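Local coordinates for protein DNMT2 (Spodoptera frugiperda, PDB 4H0N) that probably methylates a cytosine in the anticodon loop of tRNA(Asp), using S-adenosyl-L-methionine as methyl donor, and can also act on cytosines in DNA, at residues Leu7-Gly12 / Ala31-Asn36; Leu116-Lys121 / Arg161-Ala166; Lys235-Tyr240 / Gln310-Leu315. The protein carries 3 engineered substitutions. One frame throughout, in Å; residues are numbered along the deposited sequence.

The three contacts follow one another along the chain, each closing before the next opens. Interactions 1 and 2 lie on the same mixed sheet: 7-12 / 31-36 pairs parallel strands 4-9 and 27-33, and 116-121 / 161-166 pairs strand 114-119 with the antiparallel strand 161-168, with strand 72-75 between the two pairs. Their centres are about 16 Å apart. Interaction 3 joins a loop to helix 308-316, its centre about 20 Å from that of interaction 1 and 22 Å from that of interaction 2. It touches interaction 1 through a weak hydrogen bond between Arg-313 and Asn-36, which brings the late helix leading to Asn-317 and Ser-318 up to the cofactor end of the sheet.

Interaction 1 (Leu7-Gly12 / Ala31-Asn36); sequences LELYSG and AAVDIN. With SAH (S-adenosyl-L-homocysteine), chain E.
Asp-34 and Gly-12 meet at the ligand end of this parallel strand pair. With CG anti to the backbone N (chi1 -167°), the Asp-34 carboxylate presents OD1 to Gly-12 N at 2.9 Å, on its anti side and 22° out of the carboxylate plane. The second oxygen, OD2, has two donors: Asn-36 N at 2.6 Å, which makes an Asx turn, and ribose O2' of S-adenosyl-L-homocysteine at 3.0 Å. An alanine here would probably leave the ribose hydroxyl and the Gly-12 N-H without this acceptor and free the turn at Asn-36 to shift.

The tight part lies behind this end. Strands 7-9 and 31-33 run 4.7 Å apart at an angle of 11°, and Glu-8 bonds through both backbone polar atoms, its N to Ala-31 O at 2.8 Å and its O to Val-33 N. On the face of Leu-7 and Leu-9, Leu-7 CD1 packs on Ala-31 CB at 3.6 Å, while Leu-9 CD2 lies alongside Val-33 CB at 4.1 Å. Ile-35 and Asn-36, by contrast, are partly exposed and do not touch 7-12; the adenine lies between Ile-35 and the Tyr-10 ring, Ile-35 CG2 being 3.5 Å from its C2. An acidic residue holding the ribose after the second strand is characteristic of class I methyltransferases.

Helix 15-23 completes the beta-alpha-beta crossover, and its His-17 N, with Tyr-43 OH of helix 37-46, binds the Glu-8 carboxylate. Strand 72-75 flanks 4-9, strand 52-53 flanks 27-33, and Leu-102 of helix 99-105 packs against Leu-9 and Tyr-10.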
loop_
_atom_site.group_PDB
_atom_site.type_symbol
_atom_site.label_atom_id
_atom_site.label_comp_id
_atom_site.label_asym_id
_atom_site.label_seq_id
_atom_site.Cartn_x
_atom_site.Cartn_y
_atom_site.Cartn_z
ATOM N N LEU A 7 1.975 -9.793 15.094
ATOM C CA LEU A 7 1.804 -8.415 15.503
ATOM C C LEU A 7 1.818 -7.572 14.243
ATOM O O LEU A 7 2.785 -7.591 13.480
ATOM C CB LEU A 7 2.932 -7.984 16.433
ATOM C CG LEU A 7 2.835 -6.531 16.889
ATOM C CD1 LEU A 7 1.445 -6.242 17.434
ATOM C CD2 LEU A 7 3.901 -6.228 17.932
ATOM N N GLU A 8 0.733 -6.843 14.020
ATOM C CA GLU A 8 0.578 -6.054 12.807
ATOM C C GLU A 8 0.697 -4.567 13.128
ATOM O O GLU A 8 -0.241 -3.964 13.644
ATOM C CB GLU A 8 -0.776 -6.364 12.176
ATOM C CG GLU A 8 -1.037 -5.704 10.846
ATOM C CD GLU A 8 -2.466 -5.915 10.402
ATOM O OE1 GLU A 8 -2.785 -5.591 9.235
ATOM O OE2 GLU A 8 -3.273 -6.404 11.228
ATOM N N LEU A 9 1.856 -3.987 12.825
ATOM C CA LEU A 9 2.141 -2.595 13.169
ATOM C C LEU A 9 1.841 -1.651 12.023
ATOM O O LEU A 9 2.070 -1.988 10.860
ATOM C CB LEU A 9 3.604 -2.438 13.551
ATOM C CG LEU A 9 4.090 -3.320 14.688
ATOM C CD1 LEU A 9 5.553 -3.018 14.960
ATOM C CD2 LEU A 9 3.229 -3.089 15.919
ATOM N N TYR A 10 1.366 -0.455 12.361
ATOM C CA TYR A 10 0.888 0.497 11.368
ATOM C C TYR A 10 -0.160 -0.206 10.510
ATOM O O TYR A 10 -0.105 -0.176 9.280
ATOM C CB TYR A 10 2.043 1.016 10.520
ATOM C CG TYR A 10 3.243 1.448 11.332
ATOM C CD1 TYR A 10 4.309 0.586 11.543
ATOM C CD2 TYR A 10 3.313 2.720 11.887
ATOM C CE1 TYR A 10 5.414 0.978 12.281
ATOM C CE2 TYR A 10 4.411 3.122 12.622
ATOM C CZ TYR A 10 5.463 2.244 12.817
ATOM O OH TYR A 10 6.570 2.625 13.555
ATOM N N SER A 11 -1.114 -0.835 11.194
ATOM C CA SER A 11 -2.071 -1.746 10.582
ATOM C C SER A 11 -2.940 -1.122 9.494
ATOM O O SER A 11 -3.365 -1.818 8.573
ATOM C CB SER A 11 -2.958 -2.376 11.658
ATOM O OG SER A 11 -3.679 -1.383 12.361
ATOM N N GLY A 12 -3.204 0.177 9.604
ATOM C CA GLY A 12 -4.045 0.882 8.650
ATOM C C GLY A 12 -5.426 0.267 8.529
ATOM O O GLY A 12 -6.072 -0.019 9.535
ATOM N N ALA A 31 -2.676 -9.011 17.483
ATOM C CA ALA A 31 -2.703 -7.580 17.759
ATOM C C ALA A 31 -2.379 -6.755 16.520
ATOM O O ALA A 31 -1.473 -7.099 15.756
ATOM C CB ALA A 31 -1.741 -7.237 18.888
ATOM N N ALA A 32 -3.136 -5.672 16.336
ATOM C CA ALA A 32 -2.884 -4.702 15.284
ATOM C C ALA A 32 -2.837 -3.327 15.931
ATOM O O ALA A 32 -3.707 -2.990 16.734
ATOM C CB ALA A 32 -3.978 -4.763 14.248
ATOM N N VAL A 33 -1.825 -2.534 15.590
ATOM C CA VAL A 33 -1.595 -1.260 16.266
ATOM C C VAL A 33 -1.583 -0.082 15.298
ATOM O O VAL A 33 -0.774 -0.040 14.369
ATOM C CB VAL A 33 -0.263 -1.273 17.043
ATOM C CG1 VAL A 33 -0.024 0.064 17.703
ATOM C CG2 VAL A 33 -0.257 -2.394 18.081
ATOM N N ASP A 34 -2.480 0.873 15.525
ATOM C CA ASP A 34 -2.565 2.066 14.694
ATOM C C ASP A 34 -3.229 3.179 15.494
ATOM O O ASP A 34 -4.144 2.925 16.275
ATOM C CB ASP A 34 -3.361 1.770 13.419
ATOM C CG ASP A 34 -3.227 2.864 12.378
ATOM O OD1 ASP A 34 -2.870 2.543 11.223
ATOM O OD2 ASP A 34 -3.487 4.044 12.708
ATOM N N ILE A 35 -2.770 4.412 15.296
ATOM C CA ILE A 35 -3.292 5.551 16.047
ATOM C C ILE A 35 -4.353 6.335 15.285
ATOM O O ILE A 35 -4.830 7.358 15.772
ATOM C CB ILE A 35 -2.176 6.544 16.431
ATOM C CG1 ILE A 35 -1.503 7.099 15.173
ATOM C CG2 ILE A 35 -1.166 5.887 17.365
ATOM C CD1 ILE A 35 -0.427 8.112 15.450
ATOM N N ASN A 36 -4.714 5.870 14.091
ATOM C CA ASN A 36 -5.720 6.567 13.294
ATOM C C ASN A 36 -7.133 6.026 13.494
ATOM O O ASN A 36 -7.430 4.889 13.133
ATOM C CB ASN A 36 -5.361 6.555 11.809
ATOM C CG ASN A 36 -6.239 7.487 11.000
ATOM O OD1 ASN A 36 -7.178 7.055 10.330
ATOM N ND2 ASN A 36 -5.952 8.781 11.081
HETATM N N SAH E . -0.371 -0.862 5.662
HETATM C CA SAH E . -1.511 -0.194 6.281
HETATM C CB SAH E . -1.225 1.270 6.635
HETATM C CG SAH E . 0.143 1.849 6.284
HETATM S SD SAH E . 0.092 3.661 6.210
HETATM C C SAH E . -2.785 -0.334 5.442
HETATM O O SAH E . -3.607 0.582 5.364
HETATM O OXT SAH E . -3.036 -1.371 4.831
HETATM C "C5'" SAH E . 0.754 3.846 7.888
HETATM C "C4'" SAH E . -0.314 3.987 8.974
HETATM O "O4'" SAH E . 0.294 3.860 10.246
HETATM C "C3'" SAH E . -1.032 5.331 8.969
HETATM O "O3'" SAH E . -2.378 5.148 8.588
HETATM C "C2'" SAH E . -0.950 5.853 10.395
HETATM O "O2'" SAH E . -2.231 6.119 10.920
HETATM C "C1'" SAH E . -0.301 4.733 11.187
HETATM N N9 SAH E . 0.718 5.243 12.128
HETATM C C8 SAH E . 1.635 6.237 11.897
HETATM N N7 SAH E . 2.388 6.400 13.010
HETATM C C5 SAH E . 1.966 5.527 13.952
HETATM C C6 SAH E . 2.381 5.274 15.255
HETATM N N6 SAH E . 3.381 5.968 15.789
HETATM N N1 SAH E . 1.746 4.295 15.993
HETATM C C2 SAH E . 0.706 3.576 15.438
HETATM N N3 SAH E . 0.297 3.833 14.145
HETATM C C4 SAH E . 0.916 4.793 13.412
#

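Interaction 2 (Leu116-Lys121 / Arg161-Ala166); sequences LMENVK and RYYCTA
Met-117 and Cys-164 form a hydrogen-bonded antiparallel pair, and four backbone bonds in all join these strands. Met-117 N reaches Cys-164 O and Cys-164 N reaches Met-117 O, both at 3.1 Å; Asn-119 and Tyr-162 repeat the exchange, with Asn-119 N 2.9 Å from Tyr-162 O. The strand axes are inclined at 166°.

The apolar contacts centre on Met-117. Its chain bends at the last torsion (chi3 43°), which brings the CE methyl to the edge of the Tyr-162 ring, 3.5 Å from CE2 and in the ring plane, while CE also rests on Cys-164 CB. Asn-119 CB packs against CD2 of the same ring. On the opposite face of the sheet, Glu-118 lies alongside Tyr-163, with Glu-118 CG 3.5 Å from Tyr-163 CE1. Leu-116 CD1 meets Thr-165 CG2 there at 4.0 Å.

Charge enters through one long salt bridge: Glu-118 OE2 lies 3.6 Å from Arg-161 NE, near the guanidinium plane. The carboxylate and guanidinium planes are 74° apart, and one oxygen faces one nitrogen, in contrast to a flat two-pronged pairing. Among the remaining polar groups, Asn-119 OD1 accepts from Val-120 N at 3.0 Å, and Tyr-162 OH bonds to Glu-145.

Glu-118, Asn-119 and Val-120 spell the Glu-Asn-Val motif of cytosine-5 methyltransferases, and the side chain of Val-120 comes within about 4 Å of that of Cys-79, the probable active-site cysteine. Four backbone bonds and close carbon contacts suggest that the strand end is held mainly by these, while the long, single-atom ionic pair would probably add little.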
loop_
_atom_site.group_PDB
_atom_site.type_symbol
_atom_site.label_atom_id
_atom_site.label_comp_id
_atom_site.label_asym_id
_atom_site.label_seq_id
_atom_site.Cartn_x
_atom_site.Cartn_y
_atom_site.Cartn_z
ATOM N N LEU A 116 8.271 -9.010 8.378
ATOM C CA LEU A 116 8.070 -8.506 7.019
ATOM C C LEU A 116 7.729 -7.028 7.071
ATOM O O LEU A 116 6.766 -6.634 7.726
ATOM C CB LEU A 116 6.958 -9.270 6.289
ATOM C CG LEU A 116 6.768 -8.952 4.798
ATOM C CD1 LEU A 116 6.273 -10.190 4.073
ATOM C CD2 LEU A 116 5.809 -7.784 4.562
ATOM N N MET A 117 8.513 -6.215 6.369
ATOM C CA MET A 117 8.247 -4.787 6.307
ATOM C C MET A 117 8.100 -4.280 4.878
ATOM O O MET A 117 8.914 -4.599 4.016
ATOM C CB MET A 117 9.353 -4.008 7.014
ATOM C CG MET A 117 9.283 -2.502 6.800
ATOM S SD MET A 117 10.845 -1.660 7.106
ATOM C CE MET A 117 11.988 -2.780 6.309
ATOM N N GLU A 118 7.053 -3.492 4.639
ATOM C CA GLU A 118 6.934 -2.705 3.414
ATOM C C GLU A 118 7.411 -1.270 3.673
ATOM O O GLU A 118 7.277 -0.753 4.780
ATOM C CB GLU A 118 5.490 -2.689 2.904
ATOM C CG GLU A 118 5.308 -1.867 1.632
ATOM C CD GLU A 118 3.858 -1.571 1.309
ATOM O OE1 GLU A 118 3.067 -2.530 1.191
ATOM O OE2 GLU A 118 3.513 -0.376 1.165
ATOM N N ASN A 119 7.976 -0.631 2.656
ATOM C CA ASN A 119 8.463 0.729 2.805
ATOM C C ASN A 119 8.387 1.485 1.484
ATOM O O ASN A 119 7.989 0.919 0.473
ATOM C CB ASN A 119 9.891 0.715 3.348
ATOM C CG ASN A 119 10.094 1.711 4.469
ATOM O OD1 ASN A 119 9.909 2.913 4.286
ATOM N ND2 ASN A 119 10.461 1.212 5.641
ATOM N N VAL A 120 8.753 2.763 1.488
ATOM C CA VAL A 120 8.690 3.554 0.262
ATOM C C VAL A 120 9.872 3.244 -0.631
ATOM O O VAL A 120 10.897 2.746 -0.167
ATOM C CB VAL A 120 8.680 5.075 0.538
ATOM C CG1 VAL A 120 7.369 5.497 1.186
ATOM C CG2 VAL A 120 9.874 5.479 1.396
ATOM N N LYS A 121 9.721 3.528 -1.918
ATOM C CA LYS A 121 10.835 3.455 -2.841
ATOM C C LYS A 121 11.885 4.440 -2.353
ATOM O O LYS A 121 11.571 5.587 -2.043
ATOM C CB LYS A 121 10.377 3.835 -4.250
ATOM C CG LYS A 121 11.208 3.222 -5.374
ATOM C CD LYS A 121 12.596 3.837 -5.469
ATOM C CE LYS A 121 13.578 2.906 -6.156
ATOM N NZ LYS A 121 14.987 3.317 -5.892
ATOM N N ARG A 161 7.573 -0.526 -4.423
ATOM C CA ARG A 161 7.781 -0.465 -2.983
ATOM C C ARG A 161 9.007 -1.273 -2.561
ATOM O O ARG A 161 9.414 -2.224 -3.237
ATOM C CB ARG A 161 6.557 -1.006 -2.251
ATOM C CG ARG A 161 5.307 -0.176 -2.416
ATOM C CD ARG A 161 5.528 1.205 -1.855
ATOM N NE ARG A 161 4.279 1.868 -1.495
ATOM C CZ ARG A 161 3.599 2.677 -2.302
ATOM N NH1 ARG A 161 4.041 2.921 -3.528
ATOM N NH2 ARG A 161 2.475 3.242 -1.882
ATOM N N TYR A 162 9.585 -0.886 -1.431
ATOM C CA TYR A 162 10.678 -1.623 -0.821
ATOM C C TYR A 162 10.105 -2.693 0.090
ATOM O O TYR A 162 9.118 -2.457 0.787
ATOM C CB TYR A 162 11.555 -0.672 -0.007
ATOM C CG TYR A 162 12.538 -1.360 0.912
ATOM C CD1 TYR A 162 13.827 -1.659 0.485
ATOM C CD2 TYR A 162 12.182 -1.705 2.212
ATOM C CE1 TYR A 162 14.731 -2.283 1.329
ATOM C CE2 TYR A 162 13.073 -2.331 3.055
ATOM C CZ TYR A 162 14.345 -2.614 2.614
ATOM O OH TYR A 162 15.228 -3.239 3.463
ATOM N N TYR A 163 10.732 -3.866 0.097
ATOM C CA TYR A 163 10.347 -4.924 1.025
ATOM C C TYR A 163 11.557 -5.589 1.649
ATOM O O TYR A 163 12.604 -5.727 1.019
ATOM C CB TYR A 163 9.507 -5.990 0.334
ATOM C CG TYR A 163 8.196 -5.483 -0.200
ATOM C CD1 TYR A 163 7.067 -5.437 0.610
ATOM C CD2 TYR A 163 8.081 -5.049 -1.517
ATOM C CE1 TYR A 163 5.859 -4.980 0.119
ATOM C CE2 TYR A 163 6.879 -4.584 -2.013
ATOM C CZ TYR A 163 5.773 -4.555 -1.191
ATOM O OH TYR A 163 4.572 -4.099 -1.676
ATOM N N CYS A 164 11.397 -6.009 2.897
ATOM C CA CYS A 164 12.416 -6.788 3.570
ATOM C C CYS A 164 11.774 -7.969 4.287
ATOM O O CYS A 164 10.912 -7.790 5.149
ATOM C CB CYS A 164 13.180 -5.913 4.564
ATOM S SG CYS A 164 14.485 -6.797 5.445
ATOM N N THR A 165 12.170 -9.178 3.906
ATOM C CA THR A 165 11.752 -10.372 4.629
ATOM C C THR A 165 12.896 -10.813 5.534
ATOM O O THR A 165 13.895 -11.351 5.063
ATOM C CB THR A 165 11.342 -11.513 3.678
ATOM O OG1 THR A 165 12.321 -11.653 2.643
ATOM C CG2 THR A 165 9.992 -11.219 3.044
ATOM N N ALA A 166 12.757 -10.553 6.831
ATOM C CA ALA A 166 13.809 -10.847 7.798
ATOM C C ALA A 166 13.413 -12.038 8.652
ATOM O O ALA A 166 12.245 -12.207 8.998
ATOM C CB ALA A 166 14.092 -9.639 8.663
#

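Interaction 3 (Lys235-Tyr240 / Gln310-Leu315); sequences KAYTHY and QCYRLL
Tyr-237 and Tyr-312 meet as an offset edge-to-face (T-shaped) aromatic pair, with Tyr-312 as the hub that also takes Thr-238. The edge of Tyr-237 is turned to the face of Tyr-312, the ring centroids are 5.4 Å apart and the planes stand at 75°. The closest carbons are Tyr-237 CD2 and Tyr-312 CD1, at 3.6 Å. Having CG anti to the backbone N (chi1 -172°) sends the Tyr-237 ring out from the loop toward the helix.

A CH-pi contact adds to it. Thr-238 CG2 stands over a face of Tyr-312, 4.2 Å from the centroid and 19° off the ring normal. The same methyl also lies over one face of Tyr-237, toward its rim, and so sits in the corner the two rings make. Thr-238 OG1 bonds to Tyr-237 O at 2.6 Å and also to Lys-309 NZ, which would help hold the rotation that points the methyl at the rings.

Aliphatic contact continues toward the exposed side, where Lys-235 CB lies 3.9 Å from Arg-313 CG. The charged ends of this pair diverge: Lys-235 NZ remains 6.1 Å from Arg-313 NH1, and the like charges would not be expected to favour a closer approach.

Polar anchoring comes from outside the two segments. Tyr-237 OH bonds to Ser-246 O and Phe-285 N, and Tyr-312 OH to Phe-285 O, so both phenols are tethered to the backbone of one residue.

In the loop, His-239 N bonds to Ala-236 O at 2.9 Å, and the backbone angles of Tyr-237 and Thr-238 fit a type II beta turn. Its two central residues dock on helix 308-316. In cytosine-5 methyltransferases the chain between the main sheet and the late helices carries the target-recognition region, consistent with an inter-region seam here, next to Asn-317 and Ser-318 of the cofactor site.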
loop_
_atom_site.group_PDB
_atom_site.type_symbol
_atom_site.label_atom_id
_atom_site.label_comp_id
_atom_site.label_asym_id
_atom_site.label_seq_id
_atom_site.Cartn_x
_atom_site.Cartn_y
_atom_site.Cartn_z
ATOM N N LYS A 235 -2.829 9.044 -1.687
ATOM C CA LYS A 235 -3.864 9.585 -0.817
ATOM C C LYS A 235 -4.474 10.845 -1.420
ATOM O O LYS A 235 -5.565 11.267 -1.033
ATOM C CB LYS A 235 -3.308 9.881 0.577
ATOM C CG LYS A 235 -1.852 10.312 0.592
ATOM C CD LYS A 235 -1.627 11.423 1.602
ATOM C CE LYS A 235 -0.246 11.345 2.232
ATOM N NZ LYS A 235 -0.328 10.974 3.673
ATOM N N ALA A 236 -3.768 11.436 -2.379
ATOM C CA ALA A 236 -4.210 12.681 -2.994
ATOM C C ALA A 236 -5.039 12.442 -4.252
ATOM O O ALA A 236 -5.333 13.379 -4.993
ATOM C CB ALA A 236 -3.014 13.570 -3.305
ATOM N N TYR A 237 -5.407 11.186 -4.492
ATOM C CA TYR A 237 -6.247 10.843 -5.635
ATOM C C TYR A 237 -7.593 11.544 -5.487
ATOM O O TYR A 237 -8.231 11.447 -4.442
ATOM C CB TYR A 237 -6.416 9.324 -5.729
ATOM C CG TYR A 237 -7.121 8.808 -6.978
ATOM C CD1 TYR A 237 -6.637 9.093 -8.247
ATOM C CD2 TYR A 237 -8.252 8.005 -6.877
ATOM C CE1 TYR A 237 -7.269 8.615 -9.376
ATOM C CE2 TYR A 237 -8.890 7.523 -8.000
ATOM C CZ TYR A 237 -8.396 7.825 -9.249
ATOM O OH TYR A 237 -9.030 7.336 -10.375
ATOM N N THR A 238 -8.002 12.248 -6.543
ATOM C CA THR A 238 -9.206 13.103 -6.587
ATOM C C THR A 238 -9.072 14.448 -5.856
ATOM O O THR A 238 -10.018 15.227 -5.836
ATOM C CB THR A 238 -10.530 12.395 -6.145
ATOM O OG1 THR A 238 -10.650 12.432 -4.718
ATOM C CG2 THR A 238 -10.598 10.948 -6.645
ATOM N N HIS A 239 -7.909 14.709 -5.260
ATOM C CA HIS A 239 -7.609 16.016 -4.671
ATOM C C HIS A 239 -6.978 16.888 -5.742
ATOM O O HIS A 239 -7.267 18.084 -5.858
ATOM C CB HIS A 239 -6.573 15.897 -3.553
ATOM C CG HIS A 239 -7.084 15.303 -2.279
ATOM N ND1 HIS A 239 -6.372 15.377 -1.101
ATOM C CD2 HIS A 239 -8.213 14.615 -1.993
ATOM C CE1 HIS A 239 -7.043 14.767 -0.141
ATOM N NE2 HIS A 239 -8.164 14.294 -0.656
ATOM N N TYR A 240 -6.064 16.270 -6.484
ATOM C CA TYR A 240 -5.321 16.923 -7.547
ATOM C C TYR A 240 -5.344 15.984 -8.730
ATOM O O TYR A 240 -5.683 14.809 -8.593
ATOM C CB TYR A 240 -3.885 17.194 -7.114
ATOM C CG TYR A 240 -3.808 17.886 -5.780
ATOM C CD1 TYR A 240 -4.100 19.238 -5.662
ATOM C CD2 TYR A 240 -3.455 17.186 -4.633
ATOM C CE1 TYR A 240 -4.037 19.880 -4.435
ATOM C CE2 TYR A 240 -3.389 17.816 -3.401
ATOM C CZ TYR A 240 -3.680 19.163 -3.307
ATOM O OH TYR A 240 -3.615 19.798 -2.084
ATOM N N GLN A 310 -11.984 10.420 2.558
ATOM C CA GLN A 310 -11.400 9.565 3.562
ATOM C C GLN A 310 -11.002 8.238 2.965
ATOM O O GLN A 310 -9.955 7.708 3.269
ATOM C CB GLN A 310 -12.425 9.252 4.639
ATOM C CG GLN A 310 -12.119 9.717 6.042
ATOM C CD GLN A 310 -13.244 10.577 6.598
ATOM O OE1 GLN A 310 -13.189 11.018 7.743
ATOM N NE2 GLN A 310 -14.288 10.798 5.787
ATOM N N CYS A 311 -11.878 7.703 2.133
ATOM C CA CYS A 311 -11.684 6.414 1.462
ATOM C C CYS A 311 -10.402 6.396 0.646
ATOM O O CYS A 311 -9.571 5.494 0.781
ATOM C CB CYS A 311 -12.854 6.114 0.520
ATOM S SG CYS A 311 -14.360 5.495 1.303
ATOM N N TYR A 312 -10.256 7.401 -0.208
ATOM C CA TYR A 312 -9.093 7.503 -1.075
ATOM C C TYR A 312 -7.802 7.736 -0.291
ATOM O O TYR A 312 -6.761 7.191 -0.645
ATOM C CB TYR A 312 -9.319 8.564 -2.162
ATOM C CG TYR A 312 -10.343 8.114 -3.185
ATOM C CD1 TYR A 312 -10.101 7.002 -3.980
ATOM C CD2 TYR A 312 -11.556 8.778 -3.338
ATOM C CE1 TYR A 312 -11.026 6.573 -4.906
ATOM C CE2 TYR A 312 -12.489 8.348 -4.268
ATOM C CZ TYR A 312 -12.213 7.246 -5.046
ATOM O OH TYR A 312 -13.113 6.795 -5.975
ATOM N N ARG A 313 -7.872 8.518 0.783
ATOM C CA ARG A 313 -6.709 8.686 1.650
ATOM C C ARG A 313 -6.268 7.347 2.259
ATOM O O ARG A 313 -5.090 6.994 2.200
ATOM C CB ARG A 313 -6.973 9.708 2.752
ATOM C CG ARG A 313 -5.745 9.975 3.612
ATOM C CD ARG A 313 -6.056 10.867 4.806
ATOM N NE ARG A 313 -6.928 10.207 5.775
ATOM C CZ ARG A 313 -6.516 9.310 6.665
ATOM N NH1 ARG A 313 -5.238 8.953 6.710
ATOM N NH2 ARG A 313 -7.381 8.762 7.509
ATOM N N LEU A 314 -7.220 6.604 2.825
ATOM C CA LEU A 314 -6.947 5.289 3.413
ATOM C C LEU A 314 -6.442 4.268 2.391
ATOM O O LEU A 314 -5.524 3.492 2.679
ATOM C CB LEU A 314 -8.197 4.731 4.101
ATOM C CG LEU A 314 -8.720 5.467 5.330
ATOM C CD1 LEU A 314 -10.056 4.895 5.782
ATOM C CD2 LEU A 314 -7.691 5.391 6.437
ATOM N N LEU A 315 -7.057 4.262 1.209
ATOM C CA LEU A 315 -6.668 3.356 0.130
ATOM C C LEU A 315 -5.265 3.667 -0.375
ATOM O O LEU A 315 -4.484 2.761 -0.663
ATOM C CB LEU A 315 -7.661 3.439 -1.027
ATOM C CG LEU A 315 -8.835 2.460 -1.044
ATOM C CD1 LEU A 315 -9.550 2.421 0.289
ATOM C CD2 LEU A 315 -9.814 2.837 -2.140
#